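Local coordinates for Non-structural protein 11 (Prrsv 16244b, PDB 5EYI), which probably acts as a uridylate-specific endoribonuclease that trims 5'-polyuridines from viral RNA replication products and so limits activation of host double-stranded RNA sensors, at residues A[10-14]-A[158-162]; A[60-64]-A[97-102]; A[66-70]-A[105-109]; A[207-211]-A[220-224]. The protein carries 1 engineered substitution. One frame throughout, in Å; residues are numbered along the deposited sequence.

Interaction 1 (A[10-14]-A[158-162]); sequences KVAHN and PKESV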
loop_
_atom_site.group_PDB
_atom_site.type_symbol
_atom_site.label_atom_id
_atom_site.label_comp_id
_atom_site.label_asym_id
_atom_site.label_seq_id
_atom_site.Cartn_x
_atom_site.Cartn_y
_atom_site.Cartn_z
ATOM N N LYS A 10 -15.224 -2.883 19.885
ATOM C CA LYS A 10 -14.795 -2.168 18.680
ATOM C C LYS A 10 -15.597 -2.461 17.409
ATOM O O LYS A 10 -15.771 -1.562 16.590
ATOM C CB LYS A 10 -13.310 -2.406 18.416
ATOM C CG LYS A 10 -12.921 -3.853 18.135
ATOM C CD LYS A 10 -11.433 -4.046 18.319
ATOM C CE LYS A 10 -11.066 -5.510 18.196
ATOM N NZ LYS A 10 -9.617 -5.710 18.453
ATOM N N VAL A 11 -16.073 -3.700 17.243
ATOM C CA VAL A 11 -16.872 -4.081 16.072
ATOM C C VAL A 11 -18.162 -3.264 16.038
ATOM O O VAL A 11 -18.505 -2.673 15.003
ATOM C CB VAL A 11 -17.201 -5.598 16.061
ATOM C CG1 VAL A 11 -18.355 -5.925 15.127
ATOM C CG2 VAL A 11 -15.977 -6.407 15.662
ATOM N N ALA A 12 -18.875 -3.258 17.161
ATOM C CA ALA A 12 -20.117 -2.486 17.283
ATOM C C ALA A 12 -19.844 -0.987 17.157
ATOM O O ALA A 12 -20.580 -0.300 16.460
ATOM C CB ALA A 12 -20.822 -2.788 18.602
ATOM N N HIS A 13 -18.786 -0.493 17.816
ATOM C CA HIS A 13 -18.434 0.931 17.751
ATOM C C HIS A 13 -18.224 1.370 16.301
ATOM O O HIS A 13 -18.764 2.393 15.875
ATOM C CB HIS A 13 -17.169 1.261 18.542
ATOM C CG HIS A 13 -17.263 1.012 20.011
ATOM N ND1 HIS A 13 -18.460 0.861 20.678
ATOM C CD2 HIS A 13 -16.298 0.910 20.953
ATOM C CE1 HIS A 13 -18.224 0.653 21.960
ATOM N NE2 HIS A 13 -16.921 0.691 22.155
ATOM N N ASN A 14 -17.498 0.563 15.533
ATOM C CA ASN A 14 -17.247 0.867 14.120
ATOM C C ASN A 14 -18.520 0.956 13.273
ATOM O O ASN A 14 -18.504 1.593 12.228
ATOM C CB ASN A 14 -16.268 -0.150 13.511
ATOM C CG ASN A 14 -14.884 -0.093 14.156
ATOM O OD1 ASN A 14 -14.507 0.907 14.748
ATOM N ND2 ASN A 14 -14.134 -1.170 14.049
ATOM N N PRO A 158 -3.146 -1.417 22.773
ATOM C CA PRO A 158 -4.477 -0.804 22.726
ATOM C C PRO A 158 -5.541 -1.759 22.166
ATOM O O PRO A 158 -5.272 -2.498 21.201
ATOM C CB PRO A 158 -4.285 0.392 21.791
ATOM C CG PRO A 158 -2.827 0.696 21.820
ATOM C CD PRO A 158 -2.121 -0.592 22.107
ATOM N N LYS A 159 -6.731 -1.734 22.761
ATOM C CA LYS A 159 -7.823 -2.607 22.340
ATOM C C LYS A 159 -8.568 -1.952 21.194
ATOM O O LYS A 159 -9.664 -1.425 21.362
ATOM C CB LYS A 159 -8.750 -2.915 23.511
ATOM C CG LYS A 159 -8.079 -3.729 24.607
ATOM C CD LYS A 159 -8.928 -3.710 25.859
ATOM C CE LYS A 159 -8.353 -4.589 26.950
ATOM N NZ LYS A 159 -9.347 -4.731 28.055
ATOM N N GLU A 160 -7.943 -1.999 20.026
ATOM C CA GLU A 160 -8.394 -1.288 18.841
ATOM C C GLU A 160 -8.346 -2.250 17.669
ATOM O O GLU A 160 -7.702 -3.302 17.754
ATOM C CB GLU A 160 -7.448 -0.121 18.550
ATOM C CG GLU A 160 -7.346 0.924 19.644
ATOM C CD GLU A 160 -8.596 1.779 19.787
ATOM O OE1 GLU A 160 -9.327 1.994 18.792
ATOM O OE2 GLU A 160 -8.843 2.266 20.906
ATOM N N SER A 161 -9.000 -1.876 16.574
ATOM C CA SER A 161 -8.948 -2.649 15.328
ATOM C C SER A 161 -7.546 -2.545 14.693
ATOM O O SER A 161 -6.912 -3.565 14.385
ATOM C CB SER A 161 -10.032 -2.170 14.360
ATOM O OG SER A 161 -11.333 -2.477 14.855
ATOM N N VAL A 162 -7.073 -1.311 14.530
ATOM C CA VAL A 162 -5.680 -1.028 14.207
ATOM C C VAL A 162 -5.068 -0.301 15.395
ATOM O O VAL A 162 -5.395 0.851 15.664
ATOM C CB VAL A 162 -5.543 -0.182 12.937
ATOM C CG1 VAL A 162 -4.080 -0.034 12.571
ATOM C CG2 VAL A 162 -6.313 -0.824 11.793
#

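Interaction 2 (A[60-64]-A[97-102]); sequences HKYSR and AQLLPE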
loop_
_atom_site.group_PDB
_atom_site.type_symbol
_atom_site.label_atom_id
_atom_site.label_comp_id
_atom_site.label_asym_id
_atom_site.label_seq_id
_atom_site.Cartn_x
_atom_site.Cartn_y
_atom_site.Cartn_z
ATOM N N HIS A 60 -32.325 -13.117 9.884
ATOM C CA HIS A 60 -32.828 -12.388 8.719
ATOM C C HIS A 60 -31.921 -12.742 7.551
ATOM O O HIS A 60 -30.810 -13.222 7.771
ATOM C CB HIS A 60 -32.779 -10.879 8.986
ATOM C CG HIS A 60 -33.622 -10.057 8.055
ATOM N ND1 HIS A 60 -33.168 -9.596 6.838
ATOM C CD2 HIS A 60 -34.883 -9.584 8.186
ATOM C CE1 HIS A 60 -34.117 -8.895 6.248
ATOM N NE2 HIS A 60 -35.167 -8.869 7.048
ATOM N N LYS A 61 -32.378 -12.492 6.324
ATOM C CA LYS A 61 -31.560 -12.679 5.113
ATOM C C LYS A 61 -30.262 -11.843 5.093
ATOM O O LYS A 61 -29.294 -12.203 4.423
ATOM C CB LYS A 61 -32.405 -12.357 3.857
ATOM C CG LYS A 61 -31.712 -12.525 2.497
ATOM C CD LYS A 61 -31.054 -13.901 2.317
ATOM C CE LYS A 61 -30.293 -14.027 0.998
ATOM N NZ LYS A 61 -31.170 -14.426 -0.142
ATOM N N TYR A 62 -30.253 -10.747 5.842
ATOM C CA TYR A 62 -29.159 -9.802 5.893
ATOM C C TYR A 62 -28.324 -9.999 7.163
ATOM O O TYR A 62 -27.429 -9.195 7.430
ATOM C CB TYR A 62 -29.703 -8.370 5.860
ATOM C CG TYR A 62 -30.424 -7.939 4.589
ATOM C CD1 TYR A 62 -30.103 -8.479 3.332
ATOM C CD2 TYR A 62 -31.397 -6.940 4.642
ATOM C CE1 TYR A 62 -30.756 -8.053 2.180
ATOM C CE2 TYR A 62 -32.052 -6.504 3.497
ATOM C CZ TYR A 62 -31.732 -7.060 2.268
ATOM O OH TYR A 62 -32.385 -6.625 1.137
ATOM N N SER A 63 -28.621 -11.042 7.947
ATOM C CA SER A 63 -27.728 -11.473 9.013
ATOM C C SER A 63 -26.382 -11.823 8.395
ATOM O O SER A 63 -26.315 -12.607 7.449
ATOM C CB SER A 63 -28.272 -12.688 9.763
ATOM O OG SER A 63 -29.402 -12.336 10.522
ATOM N N ARG A 64 -25.333 -11.206 8.923
ATOM C CA ARG A 64 -23.969 -11.383 8.449
ATOM C C ARG A 64 -23.277 -12.325 9.427
ATOM O O ARG A 64 -23.207 -12.032 10.628
ATOM C CB ARG A 64 -23.269 -10.016 8.407
ATOM C CG ARG A 64 -21.746 -10.017 8.331
ATOM C CD ARG A 64 -21.249 -10.496 6.987
ATOM N NE ARG A 64 -21.672 -9.585 5.933
ATOM C CZ ARG A 64 -21.666 -9.876 4.641
ATOM N NH1 ARG A 64 -21.226 -11.055 4.207
ATOM N NH2 ARG A 64 -22.093 -8.975 3.767
ATOM N N ALA A 97 -34.075 -4.014 8.241
ATOM C CA ALA A 97 -32.789 -4.696 8.173
ATOM C C ALA A 97 -31.958 -4.147 7.020
ATOM O O ALA A 97 -32.476 -3.943 5.927
ATOM C CB ALA A 97 -32.991 -6.193 8.004
ATOM N N GLN A 98 -30.678 -3.896 7.276
ATOM C CA GLN A 98 -29.774 -3.362 6.270
ATOM C C GLN A 98 -28.785 -4.420 5.843
ATOM O O GLN A 98 -28.429 -5.290 6.629
ATOM C CB GLN A 98 -28.998 -2.171 6.836
ATOM C CG GLN A 98 -29.860 -1.031 7.348
ATOM C CD GLN A 98 -30.813 -0.504 6.300
ATOM O OE1 GLN A 98 -32.037 -0.526 6.478
ATOM N NE2 GLN A 98 -30.256 -0.046 5.187
ATOM N N LEU A 99 -28.331 -4.326 4.600
ATOM C CA LEU A 99 -27.215 -5.129 4.125
ATOM C C LEU A 99 -25.950 -4.640 4.827
ATOM O O LEU A 99 -25.672 -3.442 4.822
ATOM C CB LEU A 99 -27.044 -4.983 2.609
ATOM C CG LEU A 99 -26.343 -6.160 1.923
ATOM C CD1 LEU A 99 -27.353 -7.273 1.667
ATOM C CD2 LEU A 99 -25.656 -5.731 0.627
ATOM N N LEU A 100 -25.202 -5.556 5.438
ATOM C CA LEU A 100 -23.902 -5.223 6.017
ATOM C C LEU A 100 -22.812 -5.520 4.997
ATOM O O LEU A 100 -22.934 -6.480 4.242
ATOM C CB LEU A 100 -23.647 -6.015 7.302
ATOM C CG LEU A 100 -24.346 -5.506 8.563
ATOM C CD1 LEU A 100 -24.271 -6.560 9.658
ATOM C CD2 LEU A 100 -23.733 -4.196 9.049
ATOM N N PRO A 101 -21.742 -4.704 4.972
ATOM C CA PRO A 101 -20.644 -4.961 4.047
ATOM C C PRO A 101 -19.749 -6.122 4.484
ATOM O O PRO A 101 -19.880 -6.640 5.593
ATOM C CB PRO A 101 -19.865 -3.643 4.055
ATOM C CG PRO A 101 -20.125 -3.068 5.399
ATOM C CD PRO A 101 -21.529 -3.464 5.741
ATOM N N GLU A 102 -18.854 -6.518 3.590
ATOM C CA GLU A 102 -17.887 -7.577 3.858
ATOM C C GLU A 102 -16.745 -6.989 4.676
ATOM O O GLU A 102 -16.340 -5.848 4.447
ATOM C CB GLU A 102 -17.318 -8.140 2.549
ATOM C CG GLU A 102 -18.340 -8.724 1.572
ATOM C CD GLU A 102 -18.762 -10.151 1.888
ATOM O OE1 GLU A 102 -19.884 -10.534 1.479
ATOM O OE2 GLU A 102 -17.985 -10.900 2.522
HETATM O O HOH W 1 -27.827 -6.693 8.821
HETATM O O HOH W 2 -25.732 -8.294 5.562
#

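Interaction 3 (A[66-70]-A[105-109]); sequences CIGAG and FSTGR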
loop_
_atom_site.group_PDB
_atom_site.type_symbol
_atom_site.label_atom_id
_atom_site.label_comp_id
_atom_site.label_asym_id
_atom_site.label_seq_id
_atom_site.Cartn_x
_atom_site.Cartn_y
_atom_site.Cartn_z
ATOM N N CYS A 66 -20.242 -13.639 11.239
ATOM C CA CYS A 66 -18.947 -13.075 11.626
ATOM C C CYS A 66 -17.974 -14.205 11.935
ATOM O O CYS A 66 -17.909 -14.707 13.060
ATOM C CB CYS A 66 -19.121 -12.114 12.787
ATOM S SG CYS A 66 -20.243 -10.765 12.361
ATOM N N ILE A 67 -17.221 -14.588 10.908
ATOM C CA ILE A 67 -16.411 -15.805 10.913
ATOM C C ILE A 67 -15.019 -15.554 11.476
ATOM O O ILE A 67 -14.306 -14.675 11.008
ATOM C CB ILE A 67 -16.282 -16.388 9.487
ATOM C CG1 ILE A 67 -17.674 -16.698 8.906
ATOM C CG2 ILE A 67 -15.434 -17.658 9.502
ATOM C CD1 ILE A 67 -17.712 -16.894 7.398
ATOM N N GLY A 68 -14.629 -16.347 12.469
ATOM C CA GLY A 68 -13.302 -16.234 13.082
ATOM C C GLY A 68 -13.063 -15.016 13.963
ATOM O O GLY A 68 -11.918 -14.709 14.292
ATOM N N ALA A 69 -14.134 -14.333 14.365
ATOM C CA ALA A 69 -14.011 -13.113 15.125
ATOM C C ALA A 69 -13.884 -13.450 16.600
ATOM O O ALA A 69 -14.477 -14.409 17.084
ATOM C CB ALA A 69 -15.223 -12.231 14.901
ATOM N N GLY A 70 -13.122 -12.643 17.324
ATOM C CA GLY A 70 -13.159 -12.697 18.780
ATOM C C GLY A 70 -14.564 -12.350 19.224
ATOM O O GLY A 70 -15.309 -11.690 18.499
ATOM N N PHE A 105 -12.139 -9.746 10.439
ATOM C CA PHE A 105 -12.407 -9.575 11.862
ATOM C C PHE A 105 -11.155 -9.728 12.702
ATOM O O PHE A 105 -10.305 -10.563 12.420
ATOM C CB PHE A 105 -13.486 -10.566 12.311
ATOM C CG PHE A 105 -14.862 -10.207 11.824
ATOM C CD1 PHE A 105 -15.603 -9.239 12.481
ATOM C CD2 PHE A 105 -15.403 -10.816 10.701
ATOM C CE1 PHE A 105 -16.863 -8.885 12.029
ATOM C CE2 PHE A 105 -16.661 -10.464 10.243
ATOM C CZ PHE A 105 -17.394 -9.503 10.908
ATOM N N SER A 106 -11.044 -8.911 13.739
ATOM C CA SER A 106 -10.055 -9.123 14.787
ATOM C C SER A 106 -10.413 -10.394 15.543
ATOM O O SER A 106 -11.589 -10.735 15.683
ATOM C CB SER A 106 -10.028 -7.945 15.756
ATOM O OG SER A 106 -9.520 -6.791 15.125
ATOM N N THR A 107 -9.398 -11.070 16.060
ATOM C CA THR A 107 -9.550 -12.429 16.592
ATOM C C THR A 107 -9.757 -12.521 18.095
ATOM O O THR A 107 -9.923 -13.623 18.619
ATOM C CB THR A 107 -8.316 -13.258 16.233
ATOM O OG1 THR A 107 -7.146 -12.588 16.720
ATOM C CG2 THR A 107 -8.226 -13.426 14.735
ATOM N N GLY A 108 -9.728 -11.386 18.793
ATOM C CA GLY A 108 -9.830 -11.363 20.252
ATOM C C GLY A 108 -8.512 -11.527 20.981
ATOM O O GLY A 108 -8.476 -11.459 22.221
ATOM N N ARG A 109 -7.421 -11.713 20.240
ATOM C CA ARG A 109 -6.116 -11.968 20.868
ATOM C C ARG A 109 -5.586 -10.771 21.644
ATOM O O ARG A 109 -4.992 -10.935 22.726
ATOM C CB ARG A 109 -5.090 -12.410 19.831
ATOM C CG ARG A 109 -5.203 -13.886 19.527
ATOM C CD ARG A 109 -4.191 -14.317 18.504
ATOM N NE ARG A 109 -4.548 -13.890 17.161
ATOM C CZ ARG A 109 -3.893 -14.253 16.062
ATOM N NH1 ARG A 109 -2.848 -15.079 16.150
ATOM N NH2 ARG A 109 -4.295 -13.805 14.875
#

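Interaction 4 (A[207-211]-A[220-224]); sequences FKEVR and AYFQL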
loop_
_atom_site.group_PDB
_atom_site.type_symbol
_atom_site.label_atom_id
_atom_site.label_comp_id
_atom_site.label_asym_id
_atom_site.label_seq_id
_atom_site.Cartn_x
_atom_site.Cartn_y
_atom_site.Cartn_z
ATOM N N PHE A 207 -15.547 -3.930 10.390
ATOM C CA PHE A 207 -16.397 -2.913 9.740
ATOM C C PHE A 207 -15.843 -1.478 9.709
ATOM O O PHE A 207 -16.595 -0.545 9.490
ATOM C CB PHE A 207 -17.818 -2.908 10.333
ATOM C CG PHE A 207 -18.511 -4.241 10.257
ATOM C CD1 PHE A 207 -19.022 -4.702 9.045
ATOM C CD2 PHE A 207 -18.666 -5.027 11.393
ATOM C CE1 PHE A 207 -19.673 -5.922 8.969
ATOM C CE2 PHE A 207 -19.317 -6.253 11.321
ATOM C CZ PHE A 207 -19.824 -6.699 10.104
ATOM N N LYS A 208 -14.542 -1.301 9.898
ATOM C CA LYS A 208 -13.911 0.006 9.805
ATOM C C LYS A 208 -13.142 0.029 8.492
ATOM O O LYS A 208 -12.381 -0.888 8.207
ATOM C CB LYS A 208 -12.984 0.216 11.001
ATOM C CG LYS A 208 -11.993 1.365 10.908
ATOM C CD LYS A 208 -12.558 2.673 11.415
ATOM C CE LYS A 208 -12.457 2.772 12.929
ATOM N NZ LYS A 208 -11.072 3.084 13.387
ATOM N N GLU A 209 -13.337 1.082 7.705
ATOM C CA GLU A 209 -12.593 1.269 6.455
ATOM C C GLU A 209 -11.121 1.471 6.754
ATOM O O GLU A 209 -10.753 2.370 7.499
ATOM C CB GLU A 209 -13.121 2.476 5.672
ATOM C CG GLU A 209 -14.486 2.256 5.030
ATOM C CD GLU A 209 -14.453 1.387 3.778
ATOM O OE1 GLU A 209 -15.549 1.163 3.214
ATOM O OE2 GLU A 209 -13.360 0.924 3.347
ATOM N N VAL A 210 -10.288 0.607 6.193
ATOM C CA VAL A 210 -8.843 0.674 6.386
ATOM C C VAL A 210 -8.174 0.517 5.043
ATOM O O VAL A 210 -8.829 0.170 4.057
ATOM C CB VAL A 210 -8.338 -0.432 7.346
ATOM C CG1 VAL A 210 -8.982 -0.287 8.723
ATOM C CG2 VAL A 210 -8.592 -1.840 6.791
ATOM N N ARG A 211 -6.868 0.749 5.026
ATOM C CA ARG A 211 -6.037 0.468 3.874
ATOM C C ARG A 211 -4.926 -0.494 4.274
ATOM O O ARG A 211 -4.348 -0.360 5.344
ATOM C CB ARG A 211 -5.450 1.762 3.306
ATOM C CG ARG A 211 -6.507 2.730 2.784
ATOM C CD ARG A 211 -5.913 4.031 2.260
ATOM N NE ARG A 211 -6.945 5.049 2.037
ATOM C CZ ARG A 211 -7.476 5.845 2.971
ATOM N NH1 ARG A 211 -7.094 5.782 4.246
ATOM N NH2 ARG A 211 -8.414 6.727 2.621
ATOM N N ALA A 220 4.048 -5.396 4.902
ATOM C CA ALA A 220 2.640 -5.066 4.796
ATOM C C ALA A 220 2.141 -4.571 6.141
ATOM O O ALA A 220 2.565 -5.060 7.188
ATOM C CB ALA A 220 1.822 -6.258 4.335
ATOM N N TYR A 221 1.259 -3.587 6.098
ATOM C CA TYR A 221 0.686 -3.030 7.304
ATOM C C TYR A 221 -0.604 -2.325 6.994
ATOM O O TYR A 221 -0.824 -1.876 5.858
ATOM C CB TYR A 221 1.653 -2.068 7.993
ATOM C CG TYR A 221 2.120 -0.868 7.180
ATOM C CD1 TYR A 221 3.410 -0.811 6.672
ATOM C CD2 TYR A 221 1.285 0.225 6.961
ATOM C CE1 TYR A 221 3.854 0.297 5.959
ATOM C CE2 TYR A 221 1.709 1.323 6.243
ATOM C CZ TYR A 221 2.997 1.366 5.746
ATOM O OH TYR A 221 3.424 2.480 5.034
ATOM N N PHE A 222 -1.438 -2.234 8.021
ATOM C CA PHE A 222 -2.715 -1.558 7.929
ATOM C C PHE A 222 -2.565 -0.109 8.319
ATOM O O PHE A 222 -1.645 0.268 9.041
ATOM C CB PHE A 222 -3.749 -2.205 8.835
ATOM C CG PHE A 222 -4.385 -3.421 8.252
ATOM C CD1 PHE A 222 -5.354 -3.297 7.259
ATOM C CD2 PHE A 222 -4.043 -4.682 8.705
ATOM C CE1 PHE A 222 -5.975 -4.410 6.732
ATOM C CE2 PHE A 222 -4.654 -5.802 8.180
ATOM C CZ PHE A 222 -5.621 -5.668 7.194
ATOM N N GLN A 223 -3.514 0.683 7.855
ATOM C CA GLN A 223 -3.536 2.114 8.099
ATOM C C GLN A 223 -5.007 2.552 8.143
ATOM O O GLN A 223 -5.847 1.997 7.427
ATOM C CB GLN A 223 -2.725 2.784 6.981
ATOM C CG GLN A 223 -2.523 4.274 7.101
ATOM C CD GLN A 223 -3.580 5.125 6.406
ATOM O OE1 GLN A 223 -3.589 6.350 6.538
ATOM N NE2 GLN A 223 -4.459 4.493 5.659
ATOM N N LEU A 224 -5.323 3.518 9.001
ATOM C CA LEU A 224 -6.709 3.998 9.167
ATOM C C LEU A 224 -6.895 5.276 8.376
ATOM O O LEU A 224 -6.457 6.335 8.827
ATOM C CB LEU A 224 -7.025 4.277 10.644
ATOM C CG LEU A 224 -7.102 3.102 11.606
ATOM C CD1 LEU A 224 -7.102 3.606 13.044
ATOM C CD2 LEU A 224 -8.340 2.269 11.339
#

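Interaction 1 (A[10-14]-A[158-162])
Two polar side chains one turn apart on the helix, Lys10 and Asn14, reach across to the loop at Glu160 and Ser161. Lys10 takes the p rotamer at chi1, uncommon mid-helix but tolerated here in the first turn, and then runs fully extended through three t angles. Its CA-to-CB bond already points toward the loop, so the long chain carries NZ to the carbonyl of Glu160, where NZ donates a hydrogen bond to O at 3.2 Å. On the way, Lys10 CD lies 3.7 Å from Ser161 N and 3.8 Å from Ser161 OG. A lysine suits this place because its methylenes can cross a packed interface while the charge finds partners at the far end; that charge also forms a salt bridge with Glu111.

Asn14, in the ordinary m rotamer, sends ND2 to Ser161 OG at 3.2 Å, and the same nitrogen is hydrogen-bonded to Asp206 O. Ser161, also m, has a second partner in the Asp206 carboxylate. Glu160 contributes only its backbone here, since its CA-to-CB bond points away, and the inverse gamma turn centred on Lys159 leads into it.

Around this junction, Val11 on helix 9-14 packs against Tyr87 and Leu89 of strand 85-93, Val162 meets Val210 of strand 208-215, and Glu111 comes from helix 109-112. The helix thus lies between the N-terminal sheet and the NendoU part of the chain.

Interaction 2 (A[60-64]-A[97-102])
His60 opens a type I beta turn (Ser63 N to His60 O, 3.1 Å) that lies between strands 51-55 and 64-67 and packs on the end of strand 96-98 and the chain just after it, at the edge of the mixed sheet. Its ring offers one face to Ala97, whose CB sits 3.5 Å from the ring centroid in a CH-pi contact; a small methyl is what fits so close to the ring. Tyr62 follows, its ring CD2 3.8 Å from Ala97 CB and CD1 3.4 Å from Leu99 CD1. Its carbonyl is met by two waters, one bridging to Gln98 O and the other to Leu100 N. Arg64 curls its side chain so that NH2 donates to Leu100 O at 2.7 Å and NH1 makes a salt bridge with Glu102 OE1 at 3.1 Å, weak as a hydrogen bond. Arginine thus serves a carbonyl and a carboxylate at once. This one side chain makes the direct polar links, while the backbones meet through water, as befits a surface contact.

Interaction 3 (A[66-70]-A[105-109])
The buried seam between the N-terminal domain of nsp11 and its NendoU part holds this contact, where the end of strand 64-67 meets the loop that runs into helix 109-112. One hydrogen bond joins the two backbones: Gly70 N donates to Ser106 O at 2.9 Å, nearly straight at 168°. The same oxygen receives a CA-H...O contact from Ala69, with Ala69 CA 3.4 Å from Ser106 O.

Phe105 covers the strand end. Its ring takes Cys66 CB over one face, 4.0 Å from the centroid, as a CH-pi contact, and Cys66 SG lies obliquely at 4.3 Å from the centroid in a sulfur-aromatic contact. Ala69 CB packs on Phe105 CB at 3.5 Å; a compact cysteine and an alanine leave room for the large ring. Cys66 is also part of the antiparallel pairing of strands 64-67 and 85-93, through backbone hydrogen bonds to Ser86 and Tyr87, so Phe105 packs against that sheet. Phe207 meets the Phe105 ring steeply.

Farther along, the two glycines are in contact: Gly70 CA and Gly108 CA are 3.9 Å apart, and a CB on Gly70 would collide with Gly108 CA. Gly108, the N-cap of the helix, has backbone angles at which a CB would jam against Thr107 O, which calls for glycine. Thr107 OG1 accepts from Arg109 NE at 2.9 Å and is also hydrogen-bonded to Asp182 O.

Interaction 4 (A[207-211]-A[220-224])
Strand segments 208-211 and 220-223 run antiparallel, their axes 5.2 Å apart at closest approach and 141° between directions, so the short segments are twisted relative to each other. They are the open end of the beta hairpin 208-215/219-223, which with strand 198-205 forms a three-stranded antiparallel sheet of the NendoU catalytic domain. Arg211 and Gln223 form a hydrogen-bonded pair: Arg211 N donates to Gln223 O at 2.9 Å, and Gln223 N returns to Arg211 O at 2.8 Å.

Next to this pair the apolar side chains meet. Val210 CG2 touches Phe222 CD1 at 3.6 Å and Val210 CG1 touches Leu224 CD2 at 3.7 Å; a beta-branched valine suits an extended strand and fills the space between the aromatic ring and the leucine. Met203 of strand 198-205 packs on both Val210 and Phe222. Lys208 folds its chain through three p angles, bringing NZ to 3.5 Å from Leu224 CD2. Arg211 and Gln223 share a face of the sheet, where long polar side chains fit, and there both pack on His193 of the second subunit.

Tyr221, farther up the hairpin, sets its ring against that of His146, a predicted active-site residue, consistent with this strand lining the catalytic site. Beyond its bond to Gln223 N, Arg211 O also takes a CA-H...O contact from Phe222, with Phe222 CA 3.3 Å from Arg211 O.

Phe207 is where three of the contacts meet the fourth: its CE2 lies 3.7 Å from Phe105 CE1 of interaction 3, its CE1 3.5 Å from Pro101 O of interaction 2, and its CD2 3.9 Å from Val11 CG1 of interaction 1. Interactions 1 and 3 pack together as well, with Lys10 NZ 3.5 Å from Ser106 OG. Asp206 hydrogen-bonds into both. Interaction 2 sits toward the surface, its centre about 20 Å from that of interaction 1. Only interaction 4 approaches the predicted active site: the side chain of Tyr221 is about 4 Å from that of His146 and about 8 Å from that of His131. The third predicted catalytic position carries the engineered Ala175.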